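Local coordinates for ribosomal protein S2-related protein (Deinococcus radiodurans, PDB 2JH3) that binds a [4Fe-4S] cluster and resembles chelatases in fold, and may therefore act in metal insertion into tetrapyrroles such as sirohydrochlorin, at residues E87-G91 against V102-G106; V96-G100 against R111-P115; L116-M122 against V253-A259. Numbering follows the deposited sequence.

A short helix-to-hairpin connection can be fixed to its sheet at several points in succession, as contacts 1 and 2 illustrate. Contact 1 ties the end of helix 78-88 to edge strand 101-105, and contact 2 ties the following loop to the end of strand 108-112. Their segments alternate along the chain, their centres lie about 13 Å apart, and they touch where Leu90 CD1 meets Tyr112 CB at 3.5 Å. Contact 3, its centre about 12 Å from that of contact 2, carries the chain on from the hairpin to the second CbiX region. Contacts 1 and 3 are separate, with centres about 23 Å and nearest atoms about 13 Å apart. All three lie away from the iron-sulphur site.

Contact 1. Residues E87-G91 against V102-G106; sequences ELGLG and VRVLG
How a helix is ended and its exit secured to an edge strand is well illustrated by residues 87-91 against 102-106. In the first segment Glu87 and Leu88 are the last helical residues. Gly89 then takes positive phi (83/33), Leu90 returns to -85/-16 and Gly91 is again positive (66/55). The second segment is extended strand from Val102 through Leu105, and leaves the strand at Gly106 (53/-140). The CA atoms come nearest at Leu90 and Arg103, 6.7 Å apart.

Polar contacts centre on Arg103, whose CA-to-CB bond points toward the loop. With chi1 and chi2 both m and chi3 t, its guanidinium presents an edge to two successive carbonyls: Arg103 NE reaches Leu90 O at 2.6 Å, a short bond but weak in angle (128°), and its NH2 donates to Gly91 O at 3.1 Å and 163°. On its own strand, Arg103 NH1 bonds to Val102 O at 2.9 Å.

The helix end is a Schellman motif with Gly89 as C-prime residue, Leu90 N bonding to Pro85 O and Gly89 N to Arg86 O. It turns the chain off helix 78-88 beside strand 101-105, an outermost strand of the mixed sheet in the first CbiX region.

The apolar pair is Leu90 (m, t) and Leu105 (chi1 86°, p; chi2 143°, between wells; CA-to-CB toward the loop), with Leu90 CD2 3.5 Å from Leu105 CD2. Separately, Leu105 CD1 lies against backbone carbonyls, 3.5 Å from Gly89 O and 3.8 Å from Leu88 O. On strand 108-112, Tyr112 receives Leu90 and Val110 receives Leu105.

Contact 2. Residues V96-G100 against R111-P115; sequences VPTGG and RYTRP
Two arginines reach the same loop, residues 96-100, from different points along 111-115. The loop makes a type II turn from Pro97 to Gly100, closed by Gly100 N to Pro97 O at 3.0 Å; Thr98 (-52/136) and Gly99 (93/-13) occupy its middle. A CB on Gly99 would jam against the preceding carbonyl O, so glycine suits this position. Across from it, Arg111 and Tyr112 are extended strand residues and Thr113 to Pro115 run on as loop. CA atoms pair Val96 with Arg114 at 5.9 Å and Gly100 with Thr113 at 4.2 Å. At Gly100 (92/175) a CB would clash with Tyr112 O and Arg111 CG; Gly100 CA lies 3.0 Å from Tyr112 O.

Arg111 is extended through chi1 and chi2 (both t), with chi3 at 127°, off the staggered wells; Arg111 NE donates to Gly99 O at 3.1 Å, and its NH2 bonds to Ala261 O. Arg114 (m, t, p, chi4 -178°) bends past the loop, CG lying 3.2 Å from Val96 O, and its NH1 donates to Thr98 OG1 at 3.0 Å. Arg114 NE forms a salt bridge with Glu76. The CA-to-CB bond of Val96 (t) points toward 111-115: Val96 CG1 is 3.7 Å from Tyr112 O, and its CG2 meets the ring edge at Tyr112 CE2, 4.0 Å away. Tyr112 (t, chi2 72°) sends its hydroxyl to Thr80 O. Thr113 (p) points away, its OG1 donating to Arg114 O at 2.7 Å. One water accepts from Gly99 N and Arg114 N, each at 3.1 Å.

These contacts fasten the turn leading into a beta hairpin, strands 101-105 and 108-112, at the antiparallel end of the mixed sheet in this chelatase-like alpha/beta domain.

Contact 3. Residues L116-M122 against V253-A259; sequences LGAHPGM and VAEVVLA
Residues 116-118 form a 3-10 segment, with His119 N bonded to Leu116 O at 3.1 Å, and a type I turn from His119 to Met122, closed by Met122 N to His119 O at 2.9 Å, leads into helix 122-133. Residues 253-259 lie on helix 253-262. CA atoms approach most closely at Gly121 and Val256 (5.4 Å) and at Leu116 and Val257 (6.3 Å); a CB on Gly121 would be tight against Val256 CG2 and clash with His119 CD2.

Val256 (t) and Ala259 point toward the loop, Val253 sideways. Val256 CG1 lies 3.6 Å from Leu116 CD1 and 3.7 Å from His119 CD2; Val256 CG2 is 3.5 Å from Gly121 O and 4.1 Å from Met122 SD. Val257 points away, yet its CG2 is 4.0 Å from Leu116 CD1 (Leu116 t, p). Met122 (m, m, m) sets SD 4.1 Å from Val253 CG1. His119 (t, chi2 88°) places NE2 3.5 Å from Ala259 CB, with Val256 O over one ring face. Leu30 of helix 18-35 also packs on Ala254 and Val257.

Between the two segments the contact is van der Waals, mostly apolar; His119 adds weak hydrogen bonds beyond them, from ND1 to Glu263 and from O to His160.

Contact 1. Residues E87-G91 against V102-G106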
ATOM      1  N   GLU A  87      16.090  18.991 -15.241  1.00 27.61           N
ATOM      2  CA  GLU A  87      15.336  18.746 -14.032  1.00 28.42           C
ATOM      3  C   GLU A  87      15.787  19.677 -12.892  1.00 29.16           C
ATOM      4  O   GLU A  87      14.968  20.221 -12.121  1.00 25.80           O
ATOM      5  CB  GLU A  87      15.491  17.302 -13.653  1.00 28.53           C
ATOM      6  CG  GLU A  87      14.886  16.348 -14.693  1.00 29.95           C
ATOM      7  CD  GLU A  87      13.344  16.492 -14.762  1.00 34.51           C
ATOM      8  OE1 GLU A  87      12.669  16.267 -13.728  1.00 35.10           O
ATOM      9  OE2 GLU A  87      12.815  16.818 -15.829  1.00 36.94           O
ATOM     10  N   LEU A  88      17.086  19.908 -12.827  1.00 28.99           N
ATOM     11  CA  LEU A  88      17.612  20.864 -11.875  1.00 30.13           C
ATOM     12  C   LEU A  88      17.197  22.278 -12.191  1.00 30.53           C
ATOM     13  O   LEU A  88      17.294  23.127 -11.322  1.00 30.97           O
ATOM     14  CB  LEU A  88      19.136  20.803 -11.833  1.00 29.46           C
ATOM     15  CG  LEU A  88      19.963  19.938 -10.900  1.00 31.76           C
ATOM     16  CD1 LEU A  88      19.361  19.447  -9.579  1.00 34.67           C
ATOM     17  CD2 LEU A  88      20.736  18.812 -11.602  1.00 28.68           C
ATOM     18  N   GLY A  89      16.806  22.565 -13.433  1.00 31.43           N
ATOM     19  CA  GLY A  89      16.422  23.931 -13.822  1.00 31.32           C
ATOM     20  C   GLY A  89      17.581  24.833 -14.173  1.00 32.39           C
ATOM     21  O   GLY A  89      17.532  26.049 -13.935  1.00 29.86           O
ATOM     22  N   LEU A  90      18.643  24.256 -14.742  1.00 32.60           N
ATOM     23  CA  LEU A  90      19.889  25.015 -14.949  1.00 33.13           C
ATOM     24  C   LEU A  90      19.933  25.837 -16.220  1.00 33.78           C
ATOM     25  O   LEU A  90      20.803  26.720 -16.333  1.00 35.30           O
ATOM     26  CB  LEU A  90      21.121  24.081 -14.909  1.00 32.46           C
ATOM     27  CG  LEU A  90      21.305  23.420 -13.573  1.00 31.97           C
ATOM     28  CD1 LEU A  90      22.553  22.581 -13.609  1.00 33.43           C
ATOM     29  CD2 LEU A  90      21.356  24.490 -12.462  1.00 31.81           C
ATOM     30  N   GLY A  91      19.039  25.566 -17.165  1.00 34.58           N
ATOM     31  CA  GLY A  91      18.984  26.319 -18.433  1.00 35.36           C
ATOM     32  C   GLY A  91      20.237  26.073 -19.253  1.00 36.23           C
ATOM     33  O   GLY A  91      20.929  26.995 -19.615  1.00 38.52           O
ATOM     34  N   VAL A 102      27.811  27.720 -14.481  1.00 33.38           N
ATOM     35  CA  VAL A 102      27.501  28.534 -13.330  1.00 33.83           C
ATOM     36  C   VAL A 102      26.170  29.266 -13.585  1.00 33.63           C
ATOM     37  O   VAL A 102      25.964  29.800 -14.681  1.00 30.54           O
ATOM     38  CB  VAL A 102      28.653  29.540 -13.046  1.00 33.69           C
ATOM     39  CG1 VAL A 102      28.212  30.570 -12.018  1.00 36.38           C
ATOM     40  CG2 VAL A 102      29.868  28.822 -12.553  1.00 33.17           C
ATOM     41  N   ARG A 103      25.259  29.237 -12.596  1.00 33.28           N
ATOM     42  CA  ARG A 103      23.963  29.887 -12.694  1.00 35.59           C
ATOM     43  C   ARG A 103      23.600  30.527 -11.337  1.00 36.85           C
ATOM     44  O   ARG A 103      24.019  30.073 -10.271  1.00 36.37           O
ATOM     45  CB  ARG A 103      22.815  28.918 -13.056  1.00 35.02           C
ATOM     46  CG  ARG A 103      22.913  28.226 -14.424  1.00 36.92           C
ATOM     47  CD  ARG A 103      22.535  29.137 -15.579  1.00 35.51           C
ATOM     48  NE  ARG A 103      22.664  28.503 -16.904  1.00 34.27           N
ATOM     49  CZ  ARG A 103      23.746  28.566 -17.671  1.00 35.49           C
ATOM     50  NH1 ARG A 103      24.830  29.239 -17.288  1.00 35.21           N
ATOM     51  NH2 ARG A 103      23.738  27.978 -18.846  1.00 36.72           N
ATOM     52  N   VAL A 104      22.809  31.594 -11.386  1.00 39.02           N
ATOM     53  CA  VAL A 104      22.185  32.073 -10.173  1.00 40.68           C
ATOM     54  C   VAL A 104      20.750  31.560 -10.255  1.00 42.63           C
ATOM     55  O   VAL A 104      19.997  31.926 -11.165  1.00 43.16           O
ATOM     56  CB  VAL A 104      22.229  33.578 -10.004  1.00 40.60           C
ATOM     57  CG1 VAL A 104      21.516  33.946  -8.702  1.00 40.28           C
ATOM     58  CG2 VAL A 104      23.680  34.077  -9.991  1.00 40.37           C
ATOM     59  N   LEU A 105      20.402  30.657  -9.347  1.00 43.73           N
ATOM     60  CA  LEU A 105      19.036  30.228  -9.251  1.00 44.66           C
ATOM     61  C   LEU A 105      18.559  30.129  -7.812  1.00 45.30           C
ATOM     62  O   LEU A 105      19.309  29.790  -6.914  1.00 44.29           O
ATOM     63  CB  LEU A 105      18.768  29.001 -10.131  1.00 45.47           C
ATOM     64  CG  LEU A 105      18.968  27.543  -9.806  1.00 46.97           C
ATOM     65  CD1 LEU A 105      17.821  26.755 -10.469  1.00 49.63           C
ATOM     66  CD2 LEU A 105      20.308  27.077 -10.359  1.00 46.58           C
ATOM     67  N   GLY A 106      17.303  30.537  -7.603  1.00 46.53           N
ATOM     68  CA  GLY A 106      16.866  31.025  -6.289  1.00 47.21           C
ATOM     69  C   GLY A 106      17.819  32.131  -5.827  1.00 47.68           C
ATOM     70  O   GLY A 106      18.280  32.966  -6.638  1.00 49.79           O
TER

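Contact 2. Residues V96-G100 against R111-P115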
ATOM      1  N   VAL A  96      29.280  20.140 -21.058  1.00 29.08           N
ATOM      2  CA  VAL A  96      29.694  20.919 -19.917  1.00 30.04           C
ATOM      3  C   VAL A  96      31.239  20.983 -19.922  1.00 30.47           C
ATOM      4  O   VAL A  96      31.922  19.961 -19.876  1.00 31.53           O
ATOM      5  CB  VAL A  96      29.254  20.267 -18.594  1.00 28.97           C
ATOM      6  CG1 VAL A  96      29.746  21.052 -17.356  1.00 29.01           C
ATOM      7  CG2 VAL A  96      27.739  20.101 -18.572  1.00 28.35           C
ATOM      8  N   PRO A  97      31.791  22.192 -19.906  1.00 31.89           N
ATOM      9  CA  PRO A  97      33.240  22.342 -19.973  1.00 32.12           C
ATOM     10  C   PRO A  97      33.868  22.108 -18.653  1.00 32.62           C
ATOM     11  O   PRO A  97      33.185  22.170 -17.637  1.00 32.87           O
ATOM     12  CB  PRO A  97      33.387  23.797 -20.355  1.00 32.83           C
ATOM     13  CG  PRO A  97      32.188  24.442 -19.755  1.00 33.69           C
ATOM     14  CD  PRO A  97      31.099  23.490 -19.914  1.00 32.01           C
ATOM     15  N   THR A  98      35.164  21.822 -18.646  1.00 33.45           N
ATOM     16  CA  THR A  98      35.921  21.680 -17.400  1.00 33.58           C
ATOM     17  C   THR A  98      35.652  22.925 -16.584  1.00 33.68           C
ATOM     18  O   THR A  98      35.584  24.001 -17.127  1.00 34.71           O
ATOM     19  CB  THR A  98      37.447  21.543 -17.696  1.00 33.97           C
ATOM     20  OG1 THR A  98      37.662  20.392 -18.516  1.00 34.53           O
ATOM     21  CG2 THR A  98      38.286  21.423 -16.440  1.00 33.72           C
ATOM     22  N   GLY A  99      35.410  22.777 -15.285  1.00 34.32           N
ATOM     23  CA  GLY A  99      35.110  23.946 -14.484  1.00 34.65           C
ATOM     24  C   GLY A  99      33.627  24.313 -14.317  1.00 35.42           C
ATOM     25  O   GLY A  99      33.293  25.202 -13.503  1.00 36.58           O
ATOM     26  N   GLY A 100      32.756  23.698 -15.117  1.00 34.41           N
ATOM     27  CA  GLY A 100      31.319  23.715 -14.861  1.00 33.86           C
ATOM     28  C   GLY A 100      30.526  24.815 -15.526  1.00 33.57           C
ATOM     29  O   GLY A 100      31.043  25.604 -16.252  1.00 32.25           O
ATOM     30  N   ARG A 111      27.163  25.884  -9.266  1.00 27.82           N
ATOM     31  CA  ARG A 111      28.102  25.369 -10.291  1.00 27.79           C
ATOM     32  C   ARG A 111      27.864  23.862 -10.487  1.00 25.54           C
ATOM     33  O   ARG A 111      27.990  23.072  -9.554  1.00 26.93           O
ATOM     34  CB  ARG A 111      29.533  25.631  -9.832  1.00 26.84           C
ATOM     35  CG  ARG A 111      30.576  25.378 -10.856  1.00 30.04           C
ATOM     36  CD  ARG A 111      31.941  25.952 -10.370  1.00 33.83           C
ATOM     37  NE  ARG A 111      32.909  24.878 -10.473  1.00 39.67           N
ATOM     38  CZ  ARG A 111      33.448  24.225  -9.452  1.00 42.47           C
ATOM     39  NH1 ARG A 111      33.196  24.546  -8.183  1.00 43.32           N
ATOM     40  NH2 ARG A 111      34.271  23.238  -9.740  1.00 43.24           N
ATOM     41  N   TYR A 112      27.502  23.515 -11.703  1.00 24.77           N
ATOM     42  CA  TYR A 112      27.263  22.152 -12.161  1.00 23.81           C
ATOM     43  C   TYR A 112      28.503  21.648 -12.887  1.00 23.44           C
ATOM     44  O   TYR A 112      28.938  22.233 -13.897  1.00 23.11           O
ATOM     45  CB  TYR A 112      26.032  22.137 -13.063  1.00 23.53           C
ATOM     46  CG  TYR A 112      25.626  20.783 -13.625  1.00 24.25           C
ATOM     47  CD1 TYR A 112      25.052  19.813 -12.817  1.00 26.43           C
ATOM     48  CD2 TYR A 112      25.805  20.474 -14.967  1.00 23.65           C
ATOM     49  CE1 TYR A 112      24.651  18.587 -13.334  1.00 25.82           C
ATOM     50  CE2 TYR A 112      25.401  19.229 -15.484  1.00 22.96           C
ATOM     51  CZ  TYR A 112      24.823  18.300 -14.649  1.00 22.68           C
ATOM     52  OH  TYR A 112      24.436  17.050 -15.108  1.00 24.50           O
ATOM     53  N   THR A 113      29.125  20.606 -12.339  1.00 25.03           N
ATOM     54  CA  THR A 113      30.391  20.111 -12.901  1.00 23.42           C
ATOM     55  C   THR A 113      30.163  19.027 -13.980  1.00 24.84           C
ATOM     56  O   THR A 113      29.046  18.532 -14.214  1.00 24.42           O
ATOM     57  CB  THR A 113      31.338  19.534 -11.835  1.00 24.60           C
ATOM     58  OG1 THR A 113      30.891  18.233 -11.377  1.00 21.00           O
ATOM     59  CG2 THR A 113      31.468  20.444 -10.626  1.00 21.73           C
ATOM     60  N   ARG A 114      31.279  18.663 -14.616  1.00 24.56           N
ATOM     61  CA  ARG A 114      31.355  17.502 -15.458  1.00 24.78           C
ATOM     62  C   ARG A 114      31.132  16.329 -14.569  1.00 23.32           C
ATOM     63  O   ARG A 114      31.314  16.390 -13.334  1.00 23.83           O
ATOM     64  CB  ARG A 114      32.729  17.470 -16.149  1.00 24.25           C
ATOM     65  CG  ARG A 114      32.838  18.571 -17.147  1.00 28.04           C
ATOM     66  CD  ARG A 114      34.191  18.507 -17.901  1.00 29.36           C
ATOM     67  NE  ARG A 114      34.264  17.354 -18.812  1.00 33.36           N
ATOM     68  CZ  ARG A 114      35.339  17.049 -19.558  1.00 34.56           C
ATOM     69  NH1 ARG A 114      36.450  17.795 -19.484  1.00 34.03           N
ATOM     70  NH2 ARG A 114      35.320  15.973 -20.326  1.00 33.24           N
ATOM     71  N   PRO A 115      30.683  15.235 -15.163  1.00 23.71           N
ATOM     72  CA  PRO A 115      30.488  14.026 -14.408  1.00 22.76           C
ATOM     73  C   PRO A 115      31.733  13.299 -13.950  1.00 22.92           C
ATOM     74  O   PRO A 115      32.816  13.414 -14.583  1.00 21.16           O
ATOM     75  CB  PRO A 115      29.677  13.170 -15.354  1.00 24.09           C
ATOM     76  CG  PRO A 115      29.723  13.818 -16.651  1.00 24.41           C
ATOM     77  CD  PRO A 115      30.287  15.109 -16.570  1.00 23.58           C
TER
HETATM   78  O   HOH W   1      33.979  20.198 -14.198  1.00 30.72           O

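Contact 3. Residues L116-M122 against V253-A259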
ATOM      1  N   LEU A 116      31.572  12.545 -12.864  1.00 24.12           N
ATOM      2  CA  LEU A 116      32.652  11.728 -12.255  1.00 25.12           C
ATOM      3  C   LEU A 116      33.410  11.011 -13.337  1.00 26.00           C
ATOM      4  O   LEU A 116      34.640  11.051 -13.384  1.00 27.60           O
ATOM      5  CB  LEU A 116      32.042  10.702 -11.325  1.00 24.37           C
ATOM      6  CG  LEU A 116      32.990   9.718 -10.683  1.00 25.56           C
ATOM      7  CD1 LEU A 116      34.032  10.512  -9.906  1.00 29.61           C
ATOM      8  CD2 LEU A 116      32.292   8.793  -9.772  1.00 27.54           C
ATOM      9  N   GLY A 117      32.660  10.405 -14.253  1.00 27.14           N
ATOM     10  CA  GLY A 117      33.254   9.571 -15.294  1.00 28.63           C
ATOM     11  C   GLY A 117      34.162  10.336 -16.217  1.00 30.01           C
ATOM     12  O   GLY A 117      35.036   9.741 -16.826  1.00 31.77           O
ATOM     13  N   ALA A 118      33.982  11.641 -16.334  1.00 29.88           N
ATOM     14  CA  ALA A 118      34.866  12.489 -17.195  1.00 30.70           C
ATOM     15  C   ALA A 118      36.228  12.906 -16.581  1.00 30.93           C
ATOM     16  O   ALA A 118      37.132  13.368 -17.285  1.00 31.49           O
ATOM     17  CB  ALA A 118      34.114  13.743 -17.655  1.00 30.13           C
ATOM     18  N   HIS A 119      36.354  12.838 -15.270  1.00 30.84           N
ATOM     19  CA  HIS A 119      37.566  13.319 -14.634  1.00 30.34           C
ATOM     20  C   HIS A 119      38.767  12.341 -14.795  1.00 31.08           C
ATOM     21  O   HIS A 119      38.642  11.111 -14.608  1.00 30.27           O
ATOM     22  CB  HIS A 119      37.346  13.657 -13.179  1.00 30.96           C
ATOM     23  CG  HIS A 119      38.470  14.452 -12.572  1.00 30.15           C
ATOM     24  ND1 HIS A 119      38.521  15.818 -12.601  1.00 36.48           N
ATOM     25  CD2 HIS A 119      39.583  14.045 -11.923  1.00 32.69           C
ATOM     26  CE1 HIS A 119      39.617  16.222 -11.977  1.00 37.14           C
ATOM     27  NE2 HIS A 119      40.282  15.159 -11.566  1.00 36.55           N
ATOM     28  N   PRO A 120      39.940  12.912 -15.156  1.00 31.53           N
ATOM     29  CA  PRO A 120      41.137  12.054 -15.335  1.00 30.56           C
ATOM     30  C   PRO A 120      41.572  11.257 -14.132  1.00 30.22           C
ATOM     31  O   PRO A 120      42.195  10.190 -14.304  1.00 30.13           O
ATOM     32  CB  PRO A 120      42.212  13.010 -15.840  1.00 32.21           C
ATOM     33  CG  PRO A 120      41.714  14.434 -15.505  1.00 32.28           C
ATOM     34  CD  PRO A 120      40.194  14.321 -15.535  1.00 31.48           C
ATOM     35  N   GLY A 121      41.211  11.708 -12.931  1.00 27.80           N
ATOM     36  CA  GLY A 121      41.380  10.947 -11.721  1.00 27.67           C
ATOM     37  C   GLY A 121      40.760   9.556 -11.732  1.00 27.60           C
ATOM     38  O   GLY A 121      41.104   8.712 -10.905  1.00 25.99           O
ATOM     39  N   MET A 122      39.814   9.314 -12.626  1.00 27.99           N
ATOM     40  CA  MET A 122      39.154   8.015 -12.667  1.00 28.66           C
ATOM     41  C   MET A 122      40.120   6.901 -13.077  1.00 29.15           C
ATOM     42  O   MET A 122      39.935   5.782 -12.696  1.00 30.45           O
ATOM     43  CB  MET A 122      37.903   8.061 -13.578  1.00 30.05           C
ATOM     44  CG  MET A 122      36.575   8.610 -12.882  1.00 28.11           C
ATOM     45  SD  MET A 122      36.194   7.838 -11.266  1.00 32.64           S
ATOM     46  CE  MET A 122      36.056   6.116 -11.851  1.00 32.04           C
ATOM     47  N   VAL A 253      37.132   6.839  -5.266  1.00 36.77           N
ATOM     48  CA  VAL A 253      36.264   7.765  -6.031  1.00 36.39           C
ATOM     49  C   VAL A 253      35.994   9.064  -5.289  1.00 34.85           C
ATOM     50  O   VAL A 253      35.764  10.069  -5.934  1.00 32.97           O
ATOM     51  CB  VAL A 253      34.943   7.126  -6.534  1.00 37.26           C
ATOM     52  CG1 VAL A 253      35.242   6.102  -7.643  1.00 38.66           C
ATOM     53  CG2 VAL A 253      34.225   6.402  -5.457  1.00 40.38           C
ATOM     54  N   ALA A 254      36.092   9.050  -3.962  1.00 34.08           N
ATOM     55  CA  ALA A 254      35.840  10.281  -3.169  1.00 34.00           C
ATOM     56  C   ALA A 254      36.839  11.351  -3.504  1.00 33.91           C
ATOM     57  O   ALA A 254      36.498  12.533  -3.622  1.00 33.50           O
ATOM     58  CB  ALA A 254      35.866  10.023  -1.685  1.00 33.64           C
ATOM     59  N   GLU A 255      38.094  10.942  -3.693  1.00 33.70           N
ATOM     60  CA  GLU A 255      39.129  11.896  -4.090  1.00 32.63           C
ATOM     61  C   GLU A 255      38.920  12.467  -5.459  1.00 31.07           C
ATOM     62  O   GLU A 255      39.281  13.622  -5.704  1.00 29.50           O
ATOM     63  CB  GLU A 255      40.547  11.286  -3.923  1.00 34.95           C
ATOM     64  CG  GLU A 255      41.025  11.304  -2.420  1.00 39.66           C
ATOM     65  CD  GLU A 255      41.097  12.763  -1.832  1.00 45.83           C
ATOM     66  OE1 GLU A 255      41.734  13.676  -2.435  1.00 50.35           O
ATOM     67  OE2 GLU A 255      40.522  13.003  -0.741  1.00 49.70           O
ATOM     68  N   VAL A 256      38.337  11.700  -6.374  1.00 29.50           N
ATOM     69  CA  VAL A 256      38.043  12.240  -7.704  1.00 29.68           C
ATOM     70  C   VAL A 256      36.923  13.293  -7.659  1.00 28.44           C
ATOM     71  O   VAL A 256      36.994  14.327  -8.311  1.00 28.53           O
ATOM     72  CB  VAL A 256      37.645  11.109  -8.733  1.00 28.03           C
ATOM     73  CG1 VAL A 256      37.468  11.685 -10.074  1.00 29.15           C
ATOM     74  CG2 VAL A 256      38.709   9.961  -8.754  1.00 30.16           C
ATOM     75  N   VAL A 257      35.876  12.990  -6.917  1.00 30.09           N
ATOM     76  CA  VAL A 257      34.757  13.929  -6.693  1.00 30.56           C
ATOM     77  C   VAL A 257      35.247  15.270  -6.159  1.00 29.97           C
ATOM     78  O   VAL A 257      34.848  16.330  -6.658  1.00 31.11           O
ATOM     79  CB  VAL A 257      33.738  13.302  -5.720  1.00 30.98           C
ATOM     80  CG1 VAL A 257      32.767  14.375  -5.126  1.00 31.39           C
ATOM     81  CG2 VAL A 257      32.965  12.209  -6.403  1.00 30.20           C
ATOM     82  N   LEU A 258      36.122  15.207  -5.161  1.00 31.48           N
ATOM     83  CA  LEU A 258      36.776  16.413  -4.579  1.00 31.95           C
ATOM     84  C   LEU A 258      37.555  17.229  -5.609  1.00 32.44           C
ATOM     85  O   LEU A 258      37.424  18.471  -5.679  1.00 33.37           O
ATOM     86  CB  LEU A 258      37.661  16.034  -3.404  1.00 32.44           C
ATOM     87  CG  LEU A 258      37.000  15.677  -2.054  1.00 34.61           C
ATOM     88  CD1 LEU A 258      38.047  15.388  -0.989  1.00 35.87           C
ATOM     89  CD2 LEU A 258      36.104  16.780  -1.556  1.00 37.98           C
ATOM     90  N   ALA A 259      38.313  16.527  -6.461  1.00 33.04           N
ATOM     91  CA  ALA A 259      39.061  17.155  -7.538  1.00 31.88           C
ATOM     92  C   ALA A 259      38.158  17.791  -8.532  1.00 31.73           C
ATOM     93  O   ALA A 259      38.421  18.909  -8.985  1.00 32.11           O
ATOM     94  CB  ALA A 259      40.009  16.129  -8.207  1.00 32.75           C
TER